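Local structure of rhusiopathiae surface protein B (Erysipelothrix rhusiopathiae, 3V10) at residues I187-E192 and K258-V263; P164-K169 and S281-K286; D180-L185 and T264-A269. The protein is a cell-wall-anchored surface adhesin that probably binds collagen, and this chain is its collagen-binding region, with two Ig-like domains. All blocks are in the same frame, centred on the assembly; numbering follows the deposited sequence.

Interaction 1 (I187-E192 and K258-V263)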
loop_
_atom_site.group_PDB
_atom_site.type_symbol
_atom_site.label_atom_id
_atom_site.label_comp_id
_atom_site.label_asym_id
_atom_site.label_seq_id
_atom_site.Cartn_x
_atom_site.Cartn_y
_atom_site.Cartn_z
ATOM N N ILE A 187 7.876 20.035 -1.506
ATOM C CA ILE A 187 8.252 21.336 -0.969
ATOM C C ILE A 187 8.154 22.487 -1.955
ATOM O O ILE A 187 8.780 22.481 -3.014
ATOM C CB ILE A 187 9.692 21.294 -0.419
ATOM C CG1 ILE A 187 9.842 20.085 0.508
ATOM C CG2 ILE A 187 10.009 22.586 0.327
ATOM C CD1 ILE A 187 11.266 19.831 0.972
ATOM N N ASN A 188 7.363 23.480 -1.577
ATOM C CA ASN A 188 7.155 24.669 -2.385
ATOM C C ASN A 188 6.570 24.414 -3.767
ATOM O O ASN A 188 7.159 24.796 -4.783
ATOM C CB ASN A 188 8.462 25.457 -2.517
ATOM C CG ASN A 188 8.222 26.893 -2.926
ATOM O OD1 ASN A 188 7.074 27.313 -3.069
ATOM N ND2 ASN A 188 9.294 27.654 -3.112
ATOM N N SER A 189 5.409 23.765 -3.805
ATOM C CA SER A 189 4.718 23.505 -5.063
ATOM C C SER A 189 4.318 24.837 -5.705
ATOM O O SER A 189 4.412 24.995 -6.922
ATOM C CB SER A 189 3.456 22.662 -4.836
ATOM O OG SER A 189 3.766 21.306 -4.572
ATOM N N PRO A 190 3.863 25.814 -4.892
ATOM C CA PRO A 190 3.454 27.126 -5.414
ATOM C C PRO A 190 4.586 27.919 -6.056
ATOM O O PRO A 190 4.336 28.879 -6.795
ATOM C CB PRO A 190 2.909 27.839 -4.178
ATOM C CG PRO A 190 2.427 26.715 -3.315
ATOM C CD PRO A 190 3.533 25.708 -3.461
ATOM N N LYS A 191 5.823 27.528 -5.759
ATOM C CA LYS A 191 7.004 28.207 -6.282
ATOM C C LYS A 191 7.077 29.601 -5.662
ATOM O O LYS A 191 7.279 30.600 -6.352
ATOM C CB LYS A 191 6.933 28.323 -7.806
ATOM C CG LYS A 191 6.859 27.009 -8.562
ATOM C CD LYS A 191 8.199 26.309 -8.631
ATOM C CE LYS A 191 8.253 25.388 -9.844
ATOM N NZ LYS A 191 7.074 24.474 -9.908
ATOM N N GLU A 192 6.904 29.659 -4.348
ATOM C CA GLU A 192 6.939 30.915 -3.623
ATOM C C GLU A 192 8.345 31.506 -3.450
ATOM O O GLU A 192 9.353 30.803 -3.495
ATOM C CB GLU A 192 6.295 30.724 -2.244
ATOM C CG GLU A 192 4.783 30.746 -2.144
ATOM C CD GLU A 192 4.358 30.842 -0.682
ATOM O OE1 GLU A 192 5.104 31.437 0.129
ATOM O OE2 GLU A 192 3.278 30.339 -0.324
ATOM N N LYS A 258 11.134 30.375 -5.621
ATOM C CA LYS A 258 10.428 29.993 -6.838
ATOM C C LYS A 258 10.796 28.616 -7.391
ATOM O O LYS A 258 10.733 28.383 -8.598
ATOM C CB LYS A 258 10.669 31.071 -7.898
ATOM C CG LYS A 258 10.359 32.473 -7.385
ATOM C CD LYS A 258 10.727 33.559 -8.386
ATOM C CE LYS A 258 10.415 34.938 -7.816
ATOM N NZ LYS A 258 10.753 36.039 -8.764
ATOM N N THR A 259 11.152 27.696 -6.501
ATOM C CA THR A 259 11.544 26.361 -6.926
ATOM C C THR A 259 10.827 25.281 -6.127
ATOM O O THR A 259 10.723 25.371 -4.904
ATOM C CB THR A 259 13.067 26.169 -6.772
ATOM O OG1 THR A 259 13.754 27.139 -7.576
ATOM C CG2 THR A 259 13.484 24.773 -7.214
ATOM N N THR A 260 10.325 24.269 -6.831
ATOM C CA THR A 260 9.634 23.157 -6.190
ATOM C C THR A 260 10.612 22.002 -6.025
ATOM O O THR A 260 11.274 21.597 -6.984
ATOM C CB THR A 260 8.444 22.660 -7.034
ATOM O OG1 THR A 260 7.483 23.712 -7.177
ATOM C CG2 THR A 260 7.777 21.463 -6.367
ATOM N N PHE A 261 10.699 21.480 -4.808
ATOM C CA PHE A 261 11.585 20.366 -4.510
ATOM C C PHE A 261 10.751 19.177 -4.079
ATOM O O PHE A 261 9.995 19.257 -3.112
ATOM C CB PHE A 261 12.550 20.732 -3.383
ATOM C CG PHE A 261 13.496 21.843 -3.731
ATOM C CD1 PHE A 261 14.691 21.576 -4.388
ATOM C CD2 PHE A 261 13.183 23.158 -3.412
ATOM C CE1 PHE A 261 15.568 22.609 -4.723
ATOM C CE2 PHE A 261 14.049 24.196 -3.741
ATOM C CZ PHE A 261 15.246 23.919 -4.397
ATOM N N THR A 262 10.879 18.077 -4.809
ATOM C CA THR A 262 10.152 16.866 -4.479
ATOM C C THR A 262 11.169 15.838 -4.013
ATOM O O THR A 262 11.870 15.234 -4.822
ATOM C CB THR A 262 9.395 16.311 -5.697
ATOM O OG1 THR A 262 8.554 17.337 -6.243
ATOM C CG2 THR A 262 8.529 15.129 -5.291
ATOM N N VAL A 263 11.265 15.673 -2.698
ATOM C CA VAL A 263 12.186 14.712 -2.112
ATOM C C VAL A 263 11.488 13.360 -2.014
ATOM O O VAL A 263 10.426 13.247 -1.398
ATOM C CB VAL A 263 12.627 15.150 -0.688
ATOM C CG1 VAL A 263 13.557 14.111 -0.082
ATOM C CG2 VAL A 263 13.323 16.506 -0.750
#

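Interaction 2 (P164-K169 and S281-K286)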
loop_
_atom_site.group_PDB
_atom_site.type_symbol
_atom_site.label_atom_id
_atom_site.label_comp_id
_atom_site.label_asym_id
_atom_site.label_seq_id
_atom_site.Cartn_x
_atom_site.Cartn_y
_atom_site.Cartn_z
ATOM N N PRO A 164 -1.545 25.012 -4.766
ATOM C CA PRO A 164 -1.237 26.206 -3.975
ATOM C C PRO A 164 -0.691 25.845 -2.586
ATOM O O PRO A 164 -0.203 26.711 -1.854
ATOM C CB PRO A 164 -2.583 26.910 -3.903
ATOM C CG PRO A 164 -3.520 25.751 -3.752
ATOM C CD PRO A 164 -3.001 24.763 -4.778
ATOM N N ILE A 165 -0.774 24.563 -2.232
ATOM C CA ILE A 165 -0.290 24.088 -0.935
ATOM C C ILE A 165 1.233 24.075 -0.923
ATOM O O ILE A 165 1.865 23.365 -1.704
ATOM C CB ILE A 165 -0.809 22.664 -0.627
ATOM C CG1 ILE A 165 -2.339 22.655 -0.656
ATOM C CG2 ILE A 165 -0.306 22.200 0.740
ATOM C CD1 ILE A 165 -2.975 23.669 0.276
ATOM N N PHE A 166 1.819 24.848 -0.017
ATOM C CA PHE A 166 3.266 24.938 0.063
ATOM C C PHE A 166 3.981 23.638 0.390
ATOM O O PHE A 166 5.035 23.361 -0.173
ATOM C CB PHE A 166 3.684 26.002 1.074
ATOM C CG PHE A 166 5.163 26.233 1.115
ATOM C CD1 PHE A 166 5.981 25.472 1.944
ATOM C CD2 PHE A 166 5.747 27.198 0.301
ATOM C CE1 PHE A 166 7.358 25.669 1.958
ATOM C CE2 PHE A 166 7.123 27.403 0.307
ATOM C CZ PHE A 166 7.932 26.635 1.137
ATOM N N TYR A 167 3.429 22.849 1.301
ATOM C CA TYR A 167 4.078 21.594 1.669
ATOM C C TYR A 167 3.124 20.498 2.097
ATOM O O TYR A 167 2.191 20.731 2.864
ATOM C CB TYR A 167 5.083 21.827 2.807
ATOM C CG TYR A 167 5.662 20.543 3.396
ATOM C CD1 TYR A 167 6.535 19.754 2.658
ATOM C CD2 TYR A 167 5.296 20.107 4.670
ATOM C CE1 TYR A 167 7.033 18.554 3.168
ATOM C CE2 TYR A 167 5.782 18.910 5.196
ATOM C CZ TYR A 167 6.654 18.137 4.432
ATOM O OH TYR A 167 7.144 16.950 4.916
ATOM N N TRP A 168 3.361 19.296 1.589
ATOM C CA TRP A 168 2.568 18.146 1.990
ATOM C C TRP A 168 3.373 16.899 1.666
ATOM O O TRP A 168 4.234 16.909 0.788
ATOM C CB TRP A 168 1.199 18.128 1.295
ATOM C CG TRP A 168 1.202 17.616 -0.100
ATOM C CD1 TRP A 168 1.063 16.315 -0.498
ATOM C CD2 TRP A 168 1.331 18.392 -1.291
ATOM N NE1 TRP A 168 1.093 16.237 -1.872
ATOM C CE2 TRP A 168 1.258 17.497 -2.382
ATOM C CE3 TRP A 168 1.500 19.759 -1.545
ATOM C CZ2 TRP A 168 1.350 17.928 -3.711
ATOM C CZ3 TRP A 168 1.590 20.188 -2.871
ATOM C CH2 TRP A 168 1.514 19.273 -3.933
ATOM N N LYS A 169 3.105 15.836 2.409
ATOM C CA LYS A 169 3.807 14.582 2.218
ATOM C C LYS A 169 2.812 13.465 1.921
ATOM O O LYS A 169 1.677 13.492 2.384
ATOM C CB LYS A 169 4.604 14.253 3.480
ATOM C CG LYS A 169 3.745 14.052 4.702
ATOM C CD LYS A 169 3.594 12.583 5.000
ATOM C CE LYS A 169 4.855 12.023 5.629
ATOM N NZ LYS A 169 6.063 12.246 4.795
ATOM N N SER A 281 6.069 14.791 9.940
ATOM C CA SER A 281 7.087 15.790 9.634
ATOM C C SER A 281 6.640 17.176 10.072
ATOM O O SER A 281 5.444 17.426 10.248
ATOM C CB SER A 281 7.404 15.792 8.131
ATOM O OG SER A 281 6.310 16.267 7.353
ATOM N N THR A 282 7.610 18.060 10.278
ATOM C CA THR A 282 7.335 19.434 10.665
ATOM C C THR A 282 8.112 20.326 9.707
ATOM O O THR A 282 9.154 19.932 9.185
ATOM C CB THR A 282 7.766 19.720 12.128
ATOM O OG1 THR A 282 9.181 19.538 12.268
ATOM C CG2 THR A 282 7.047 18.769 13.080
ATOM N N ILE A 283 7.590 21.515 9.445
ATOM C CA ILE A 283 8.271 22.421 8.538
ATOM C C ILE A 283 8.218 23.826 9.106
ATOM O O ILE A 283 7.286 24.177 9.836
ATOM C CB ILE A 283 7.614 22.395 7.122
ATOM C CG1 ILE A 283 8.443 23.231 6.143
ATOM C CG2 ILE A 283 6.172 22.913 7.189
ATOM C CD1 ILE A 283 7.944 23.164 4.717
ATOM N N GLU A 284 9.241 24.610 8.806
ATOM C CA GLU A 284 9.281 25.989 9.256
ATOM C C GLU A 284 9.948 26.820 8.187
ATOM O O GLU A 284 10.937 26.399 7.579
ATOM C CB GLU A 284 10.046 26.134 10.569
ATOM C CG GLU A 284 9.754 27.465 11.263
ATOM C CD GLU A 284 10.283 27.518 12.682
ATOM O OE1 GLU A 284 11.323 28.170 12.909
ATOM O OE2 GLU A 284 9.658 26.892 13.566
ATOM N N TYR A 285 9.389 28.001 7.959
ATOM C CA TYR A 285 9.907 28.941 6.974
ATOM C C TYR A 285 9.082 30.216 7.072
ATOM O O TYR A 285 8.071 30.249 7.759
ATOM C CB TYR A 285 9.764 28.376 5.558
ATOM C CG TYR A 285 8.335 28.080 5.149
ATOM C CD1 TYR A 285 7.665 26.962 5.643
ATOM C CD2 TYR A 285 7.641 28.938 4.294
ATOM C CE1 TYR A 285 6.337 26.700 5.300
ATOM C CE2 TYR A 285 6.312 28.686 3.946
ATOM C CZ TYR A 285 5.668 27.567 4.453
ATOM O OH TYR A 285 4.352 27.321 4.120
ATOM N N LYS A 286 9.535 31.270 6.404
ATOM C CA LYS A 286 8.791 32.527 6.359
ATOM C C LYS A 286 8.203 32.538 4.950
ATOM O O LYS A 286 8.939 32.345 3.984
ATOM C CB LYS A 286 9.724 33.727 6.538
ATOM C CG LYS A 286 10.088 34.044 7.982
ATOM C CD LYS A 286 11.071 35.203 8.044
ATOM C CE LYS A 286 11.503 35.516 9.474
ATOM N NZ LYS A 286 10.653 36.556 10.121
#

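Interaction 3 (D180-L185 and T264-A269)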
loop_
_atom_site.group_PDB
_atom_site.type_symbol
_atom_site.label_atom_id
_atom_site.label_comp_id
_atom_site.label_asym_id
_atom_site.label_seq_id
_atom_site.Cartn_x
_atom_site.Cartn_y
_atom_site.Cartn_z
ATOM N N ASP A 180 8.357 -2.893 0.931
ATOM C CA ASP A 180 8.855 -1.521 0.893
ATOM C C ASP A 180 7.715 -0.540 0.649
ATOM O O ASP A 180 6.632 -0.926 0.200
ATOM C CB ASP A 180 9.913 -1.365 -0.208
ATOM C CG ASP A 180 11.300 -1.817 0.231
ATOM O OD1 ASP A 180 11.406 -2.568 1.223
ATOM O OD2 ASP A 180 12.288 -1.428 -0.434
ATOM N N MET A 181 7.969 0.726 0.964
ATOM C CA MET A 181 6.999 1.802 0.794
ATOM C C MET A 181 7.709 2.997 0.160
ATOM O O MET A 181 8.892 3.218 0.412
ATOM C CB MET A 181 6.413 2.201 2.152
ATOM C CG MET A 181 5.491 1.153 2.745
ATOM S SD MET A 181 5.188 1.268 4.530
ATOM C CE MET A 181 6.627 0.359 5.122
ATOM N N ASN A 182 6.990 3.762 -0.659
ATOM C CA ASN A 182 7.576 4.921 -1.320
ATOM C C ASN A 182 6.987 6.187 -0.726
ATOM O O ASN A 182 5.797 6.237 -0.425
ATOM C CB ASN A 182 7.294 4.878 -2.823
ATOM C CG ASN A 182 7.750 3.582 -3.458
ATOM O OD1 ASN A 182 8.899 3.174 -3.291
ATOM N ND2 ASN A 182 6.855 2.927 -4.191
ATOM N N TRP A 183 7.823 7.205 -0.554
ATOM C CA TRP A 183 7.362 8.459 0.035
ATOM C C TRP A 183 7.740 9.696 -0.766
ATOM O O TRP A 183 8.725 9.698 -1.503
ATOM C CB TRP A 183 7.896 8.590 1.463
ATOM C CG TRP A 183 7.642 7.374 2.292
ATOM C CD1 TRP A 183 8.378 6.227 2.304
ATOM C CD2 TRP A 183 6.548 7.157 3.190
ATOM N NE1 TRP A 183 7.813 5.308 3.148
ATOM C CE2 TRP A 183 6.686 5.851 3.706
ATOM C CE3 TRP A 183 5.462 7.937 3.607
ATOM C CZ2 TRP A 183 5.779 5.305 4.622
ATOM C CZ3 TRP A 183 4.560 7.394 4.519
ATOM C CH2 TRP A 183 4.723 6.092 5.014
ATOM N N TRP A 184 6.946 10.754 -0.595
ATOM C CA TRP A 184 7.145 12.020 -1.296
ATOM C C TRP A 184 7.016 13.227 -0.380
ATOM O O TRP A 184 6.010 13.368 0.307
ATOM C CB TRP A 184 6.084 12.202 -2.391
ATOM C CG TRP A 184 6.201 11.298 -3.567
ATOM C CD1 TRP A 184 6.783 11.589 -4.766
ATOM C CD2 TRP A 184 5.717 9.954 -3.669
ATOM N NE1 TRP A 184 6.691 10.513 -5.609
ATOM C CE2 TRP A 184 6.042 9.494 -4.962
ATOM C CE3 TRP A 184 5.042 9.095 -2.792
ATOM C CZ2 TRP A 184 5.714 8.206 -5.405
ATOM C CZ3 TRP A 184 4.717 7.813 -3.229
ATOM C CH2 TRP A 184 5.055 7.383 -4.527
ATOM N N LEU A 185 8.030 14.089 -0.372
ATOM C CA LEU A 185 7.971 15.330 0.399
ATOM C C LEU A 185 7.867 16.415 -0.681
ATOM O O LEU A 185 8.823 16.669 -1.411
ATOM C CB LEU A 185 9.245 15.545 1.229
ATOM C CG LEU A 185 9.694 14.437 2.184
ATOM C CD1 LEU A 185 10.878 14.945 3.017
ATOM C CD2 LEU A 185 8.550 14.020 3.086
ATOM N N THR A 264 12.078 12.336 -2.624
ATOM C CA THR A 264 11.498 11.003 -2.577
ATOM C C THR A 264 12.461 10.032 -1.907
ATOM O O THR A 264 13.675 10.228 -1.926
ATOM C CB THR A 264 11.154 10.478 -3.993
ATOM O OG1 THR A 264 12.340 10.436 -4.797
ATOM C CG2 THR A 264 10.130 11.391 -4.658
ATOM N N TYR A 265 11.909 8.999 -1.289
ATOM C CA TYR A 265 12.717 7.988 -0.623
ATOM C C TYR A 265 11.851 6.783 -0.309
ATOM O O TYR A 265 10.624 6.846 -0.402
ATOM C CB TYR A 265 13.332 8.529 0.679
ATOM C CG TYR A 265 12.337 8.924 1.745
ATOM C CD1 TYR A 265 11.745 10.189 1.741
ATOM C CD2 TYR A 265 11.978 8.033 2.759
ATOM C CE1 TYR A 265 10.826 10.558 2.717
ATOM C CE2 TYR A 265 11.053 8.394 3.743
ATOM C CZ TYR A 265 10.483 9.659 3.714
ATOM O OH TYR A 265 9.570 10.029 4.672
ATOM N N ASP A 266 12.501 5.688 0.063
ATOM C CA ASP A 266 11.791 4.463 0.393
ATOM C C ASP A 266 12.053 4.050 1.829
ATOM O O ASP A 266 13.077 4.404 2.416
ATOM C CB ASP A 266 12.250 3.297 -0.498
ATOM C CG ASP A 266 12.163 3.608 -1.978
ATOM O OD1 ASP A 266 11.369 4.484 -2.366
ATOM O OD2 ASP A 266 12.883 2.947 -2.759
ATOM N N THR A 267 11.115 3.306 2.397
ATOM C CA THR A 267 11.306 2.759 3.729
ATOM C C THR A 267 11.012 1.273 3.580
ATOM O O THR A 267 10.390 0.851 2.602
ATOM C CB THR A 267 10.371 3.370 4.789
ATOM O OG1 THR A 267 9.013 3.016 4.508
ATOM C CG2 THR A 267 10.538 4.879 4.828
ATOM N N ARG A 268 11.471 0.486 4.541
ATOM C CA ARG A 268 11.287 -0.954 4.503
ATOM C C ARG A 268 10.712 -1.418 5.824
ATOM O O ARG A 268 11.252 -1.112 6.882
ATOM C CB ARG A 268 12.640 -1.620 4.233
ATOM C CG ARG A 268 12.624 -3.133 4.128
ATOM C CD ARG A 268 13.890 -3.594 3.422
ATOM N NE ARG A 268 13.934 -3.044 2.071
ATOM C CZ ARG A 268 15.010 -3.008 1.295
ATOM N NH1 ARG A 268 16.168 -3.499 1.723
ATOM N NH2 ARG A 268 14.926 -2.466 0.088
ATOM N N ALA A 269 9.601 -2.144 5.755
ATOM C CA ALA A 269 8.954 -2.654 6.953
ATOM C C ALA A 269 9.784 -3.771 7.583
ATOM O O ALA A 269 10.346 -4.607 6.876
ATOM C CB ALA A 269 7.558 -3.175 6.604
HETATM O O HOH W 1 12.338 0.011 -2.647
#

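Interaction 1 (I187-E192 and K258-V263)
Thr260 and Asn188 meet in the tightest part of this contact. The Thr260 hydroxyl donates to Asn188 O at 2.6 Å between OG1 and O. Lys191 N reaches the same oxygen from the opposite face of its carbonyl plane. The hydroxyl also accepts: Lys191 NZ donates to Thr260 OG1 at 2.9 Å. The lysine chain crosses the threonine at about a right angle. It bends about CB-CG (chi2 -76°), which brings CD to 3.1 Å from Thr260 OG1. NZ also forms a salt bridge with Glu220 of strand 208-221, so the ammonium group has two partners. Next to this, Ile187 and Phe261 form an antiparallel hydrogen-bonded pair. Their N-H groups and carbonyls bond reciprocally, and their CB atoms pack at 4.2 Å on the face where Ile187 CD1 also meets Val263 CG2.

This is the end of strand pairing in the Ig-like collagen-binding domain. Strand 180-187 stops at Ile187, Asn188 takes a left-handed backbone conformation, and the chain turns off the sheet. The Asn188 carboxamide ties the turn together. OD1 accepts Glu192 N at 2.7 Å on an in-plane lone pair, and ND2 donates to Glu192 O.

The far side is more open. Glu192 O also takes Lys258 N at 2.8 Å, with the donor well above the carbonyl plane. Lys258 CA makes a CA-H...O contact to Lys191 O at 3.2 Å. Beyond CG, the Lys258 side chain runs out extended from an exposed residue. Glu192 OE1 accepts from Glu288 N, outside the two segments.

Interaction 2 (P164-K169 and S281-K286)
Phe166 and Tyr285 stack across the interior of a beta sandwich, the Ig-like fold of the collagen-binding domain. Strand 167-173 belongs to one sheet and strand 276-286 to the sheet facing it. The axes of the short segments approach to 9.0 Å, and the contact is made by side chains.

Phe166, just before strand 167-173, and Tyr285 slide past each other in opposite directions. Their rings form an offset stack, with centroids 4.0 Å apart and planes at 15°. Phe166 CE1 sits over the centre of the tyrosine ring, and Tyr285 CE2 over the centre of the phenylalanine ring. The closest carbons are Phe166 CD1 and Tyr285 CZ, at 3.3 Å. Phe166 CB points toward the other segment, and CG lies anti to the backbone N (chi1 -175°).

Ile283 wedges in beside the stack. Its CD1 meets Phe166 CE1 at 3.8 Å, in the plane of that ring and at its edge. The same methyl packs on Tyr167 CB at 3.7 Å, and Ile283 CG2 reaches Tyr167 CD2. Val198 and Val200 of strand 198-204 add apolar cover around Tyr285, Ile283 and Tyr167.

Tyr167 runs past Ile283 in the opposite direction and carries its hydroxyl on to Ser281. Tyr167 OH donates to Ser281 OG at 2.7 Å, with OG in the plane of the tyrosine ring, and Ser281 OG is also hydrogen-bonded to Thr301 O.

Interaction 3 (D180-L185 and T264-A269)
Arg268 grips Asp180 side-on at one end of this antiparallel strand pair. NE bonds OD1 at 2.7 Å and NH2 bonds OD2 at 2.9 Å, each on a syn lone pair. The carboxylate and guanidinium planes are only 16° apart, so the salt bridge is nearly flat. Arg268 CG lies anti to the backbone N, and the bend about CG-CD (chi3 -62°) turns NE to the carboxylate. A water lies 2.6 Å from Asp180 OD2 and also contacts Asp266 OD2. It lies between two carboxylates, whose OD2 atoms are 5.0 Å apart, and may ease any repulsion between them.

On the other face, Trp183 and Tyr265 pack together. Trp183 CB sits over the Tyr265 ring, 3.8 Å from its centroid, in a CH-pi contact. The indole and phenol planes are nearly parallel but slid apart, so they barely overlap. At the indole edge, Trp183 NE1 donates to Thr267 OG1 at 2.9 Å. Further on, Met181 CE touches Ala269 CB, and Leu185 CG reaches the edge of the Tyr265 ring.

The backbone sets this register. Met181 with Thr267 and Trp183 with Tyr265 are hydrogen-bonded pairs. The Trp183 pair is uneven: its N reaches Tyr265 O at 2.8 Å, while Tyr265 N stands 3.3 Å from Trp183 O.

Second-shell groups fix the polar ends. Thr267 OG1 also bonds His208 ND1, and Tyr265 OH bonds Asp202 OD2. The two strands are neighbours within a five-stranded antiparallel sheet of the Ig-like domain. Strand 167-173 flanks 180-187, and strand 208-221 flanks 264-269. The Trp183 and Tyr265 face packs inward on Asn279 of strand 276-286, in the opposing sheet.

All three contacts lie in the collagen-binding domain and are nested along the chain: interaction 1 inside interaction 3, and interaction 3 inside interaction 2. Interactions 1 and 3 share strand 260-269 and its neighbour 180-187. They lie about 19 Å apart between centres, one at the end of the pairing and one further along it. Interaction 2 joins this sheet to the facing one. Its centre is about 10 Å from interaction 1 and about 18 Å from interaction 3. Phe166 O probably accepts Asn188 N, and Val263 O probably accepts Leu185 N, tying the contacts together. They thus describe the sheet pairing and core of one Ig-like sandwich, in a fragment associated with the collagen hug model.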